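Local coordinates for holo-[acyl-carrier-protein] synthase (Neisseria meningitidis FAM18, PDB 5SUV) that belongs to the 4'-phosphopantetheinyl transferase superfamily, is a holo-ACP synthase of the AcpS type, and holds coenzyme A in pockets of a three-chain assembly, at residues D9-L13 / K14-R18. Sequence-based numbering, arbitrary orientation.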
ATOM      1  N   ASP A   9      -0.679  -4.111   5.654  1.00 25.03           N
ATOM      2  CA  ASP A   9      -1.433  -5.247   6.151  1.00 26.46           C
ATOM      3  C   ASP A   9      -2.727  -5.340   5.357  1.00 31.42           C
ATOM      4  O   ASP A   9      -3.354  -4.319   5.056  1.00 32.37           O
ATOM      5  CB  ASP A   9      -1.709  -5.091   7.647  1.00 30.68           C
ATOM      6  CG  ASP A   9      -1.864  -6.418   8.360  1.00 32.84           C
ATOM      7  OD1 ASP A   9      -1.039  -7.330   8.136  1.00 32.73           O
ATOM      8  OD2 ASP A   9      -2.804  -6.543   9.165  1.00 36.06           O
ATOM      9  N   ILE A  10      -3.108  -6.564   5.002  1.00 31.52           N
ATOM     10  CA  ILE A  10      -4.438  -6.838   4.472  1.00 33.43           C
ATOM     11  C   ILE A  10      -5.140  -7.793   5.422  1.00 30.28           C
ATOM     12  O   ILE A  10      -4.538  -8.744   5.933  1.00 33.98           O
ATOM     13  CB  ILE A  10      -4.397  -7.393   3.032  1.00 41.71           C
ATOM     14  CG1 ILE A  10      -3.210  -8.330   2.853  1.00 44.87           C
ATOM     15  CG2 ILE A  10      -4.363  -6.233   2.037  1.00 46.37           C
ATOM     16  CD1 ILE A  10      -3.141  -8.977   1.478  1.00 59.70           C
ATOM     17  N   VAL A  11      -6.403  -7.500   5.694  1.00 27.85           N
ATOM     18  CA  VAL A  11      -7.187  -8.208   6.690  1.00 32.78           C
ATOM     19  C   VAL A  11      -8.545  -8.506   6.088  1.00 33.96           C
ATOM     20  O   VAL A  11      -9.208  -7.603   5.562  1.00 39.22           O
ATOM     21  CB  VAL A  11      -7.346  -7.396   7.991  1.00 45.17           C
ATOM     22  CG1 VAL A  11      -8.309  -8.093   8.941  1.00 38.35           C
ATOM     23  CG2 VAL A  11      -6.000  -7.197   8.653  1.00 57.35           C
ATOM     24  N   SER A  12      -8.970  -9.757   6.203  1.00 42.45           N
ATOM     25  CA  SER A  12     -10.274 -10.193   5.727  1.00 41.77           C
ATOM     26  C   SER A  12     -11.309 -10.020   6.830  1.00 38.71           C
ATOM     27  O   SER A  12     -11.090 -10.457   7.965  1.00 43.39           O
ATOM     28  CB  SER A  12     -10.205 -11.656   5.295  1.00 44.31           C
ATOM     29  OG  SER A  12     -11.500 -12.216   5.253  1.00 46.58           O
ATOM     30  N   LEU A  13     -12.421  -9.361   6.512  1.00 39.72           N
ATOM     31  CA  LEU A  13     -13.515  -9.295   7.478  1.00 44.80           C
ATOM     32  C   LEU A  13     -13.935 -10.687   7.938  1.00 52.43           C
ATOM     33  O   LEU A  13     -14.253 -10.891   9.114  1.00 51.99           O
ATOM     34  CB  LEU A  13     -14.711  -8.555   6.884  1.00 43.89           C
ATOM     35  CG  LEU A  13     -14.478  -7.125   6.398  1.00 51.04           C
ATOM     36  CD1 LEU A  13     -15.748  -6.568   5.790  1.00 53.18           C
ATOM     37  CD2 LEU A  13     -14.003  -6.244   7.533  1.00 52.52           C
ATOM     38  N   LYS A  14     -13.953 -11.658   7.023  1.00 62.07           N
ATOM     39  CA  LYS A  14     -14.339 -13.013   7.402  1.00 73.38           C
ATOM     40  C   LYS A  14     -13.378 -13.585   8.436  1.00 65.84           C
ATOM     41  O   LYS A  14     -13.792 -14.332   9.330  1.00 66.92           O
ATOM     42  CB  LYS A  14     -14.398 -13.910   6.166  1.00 83.02           C
ATOM     43  CG  LYS A  14     -15.511 -13.545   5.193  1.00 79.52           C
ATOM     44  CD  LYS A  14     -15.443 -14.384   3.922  1.00 70.67           C
ATOM     45  CE  LYS A  14     -16.481 -13.941   2.901  1.00 71.37           C
ATOM     46  NZ  LYS A  14     -17.871 -14.000   3.443  1.00 70.39           N
ATOM     47  N   ARG A  15     -12.092 -13.246   8.332  1.00 50.88           N
ATOM     48  CA  ARG A  15     -11.132 -13.692   9.334  1.00 44.38           C
ATOM     49  C   ARG A  15     -11.446 -13.079  10.688  1.00 46.94           C
ATOM     50  O   ARG A  15     -11.354 -13.758  11.717  1.00 46.12           O
ATOM     51  CB  ARG A  15      -9.710 -13.339   8.911  1.00 40.87           C
ATOM     52  CG  ARG A  15      -8.629 -13.685   9.936  1.00 39.10           C
ATOM     53  CD  ARG A  15      -7.266 -13.771   9.263  1.00 54.93           C
ATOM     54  NE  ARG A  15      -6.161 -13.477  10.173  1.00 60.45           N
ATOM     55  CZ  ARG A  15      -5.331 -12.436  10.073  1.00 62.12           C
ATOM     56  NH1 ARG A  15      -5.441 -11.545   9.091  1.00 55.56           N
ATOM     57  NH2 ARG A  15      -4.367 -12.289  10.969  1.00 66.26           N
ATOM     58  N   ILE A  16     -11.834 -11.801  10.706  1.00 39.55           N
ATOM     59  CA  ILE A  16     -12.213 -11.168  11.967  1.00 49.90           C
ATOM     60  C   ILE A  16     -13.413 -11.887  12.564  1.00 53.83           C
ATOM     61  O   ILE A  16     -13.433 -12.203  13.760  1.00 47.79           O
ATOM     62  CB  ILE A  16     -12.497  -9.668  11.762  1.00 38.65           C
ATOM     63  CG1 ILE A  16     -11.245  -8.933  11.269  1.00 45.92           C
ATOM     64  CG2 ILE A  16     -12.996  -9.019  13.058  1.00 40.16           C
ATOM     65  CD1 ILE A  16     -10.097  -8.862  12.290  1.00 50.82           C
ATOM     66  N   ILE A  17     -14.420 -12.177  11.735  1.00 46.53           N
ATOM     67  CA  ILE A  17     -15.595 -12.902  12.209  1.00 50.69           C
ATOM     68  C   ILE A  17     -15.182 -14.228  12.840  1.00 54.37           C
ATOM     69  O   ILE A  17     -15.632 -14.576  13.938  1.00 54.41           O
ATOM     70  CB  ILE A  17     -16.600 -13.100  11.060  1.00 56.68           C
ATOM     71  CG1 ILE A  17     -17.176 -11.747  10.634  1.00 50.29           C
ATOM     72  CG2 ILE A  17     -17.745 -14.049  11.481  1.00 57.82           C
ATOM     73  CD1 ILE A  17     -18.065 -11.823   9.364  1.00 52.10           C
ATOM     74  N   ARG A  18     -14.307 -14.982  12.170  1.00 56.85           N
ATOM     75  CA  ARG A  18     -13.836 -16.235  12.754  1.00 52.92           C
ATOM     76  C   ARG A  18     -13.183 -15.992  14.105  1.00 59.36           C
ATOM     77  O   ARG A  18     -13.456 -16.706  15.078  1.00 58.48           O
ATOM     78  CB  ARG A  18     -12.851 -16.927  11.817  1.00 50.60           C
ATOM     79  CG  ARG A  18     -13.470 -17.436  10.523  1.00 78.37           C
ATOM     80  CD  ARG A  18     -12.503 -18.329   9.732  1.00 87.95           C
ATOM     81  NE  ARG A  18     -11.097 -18.079  10.061  1.00 94.77           N
ATOM     82  CZ  ARG A  18     -10.374 -18.792  10.927  1.00 98.11           C
ATOM     83  NH1 ARG A  18     -10.906 -19.824  11.572  1.00114.24           N
ATOM     84  NH2 ARG A  18      -9.104 -18.472  11.153  1.00 83.72           N
TER
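S12 sits at the N-cap of helix 13-23, and its side chain and carbonyl take up the amides of R15 and I16. Its OG, turned anti to its own backbone N (chi1 161°), reaches forward to accept from R15 N at 3.3 Å, the N-cap bond. The carbonyl of the same residue takes the first helical turn: I16 N donates to S12 O at 3.1 Å, in the carbonyl plane. One residue on, I17 N donates to L13 O at 2.9 Å, nearly in line with the C=O bond, while CG1 of I17 packs against that oxygen. S12 thus closes the strand and caps the helix that begins at L13. V11 lays CG1 obliquely across the CG1–CD1 arm of I16, its CG1 3.8 Å from I16 CG1. R15 runs extended from CG to NE back along the strand, which brings NH1 to 4.3 Å from I10 O, near the guanidinium edge. A salt bridge to E114 of the second subunit anchors that NH1, and the same carboxylate accepts from S12 N. The carboxylate of D116 reinforces the cap, OD2 bonding to S12 OG and OD1 to K14 N. Strand 3-12, which carries D9 of the coenzyme A pocket, pairs antiparallel with 117-125; V11, L13 and R15 touch helix 46-63 as the chain enters helix 13-23.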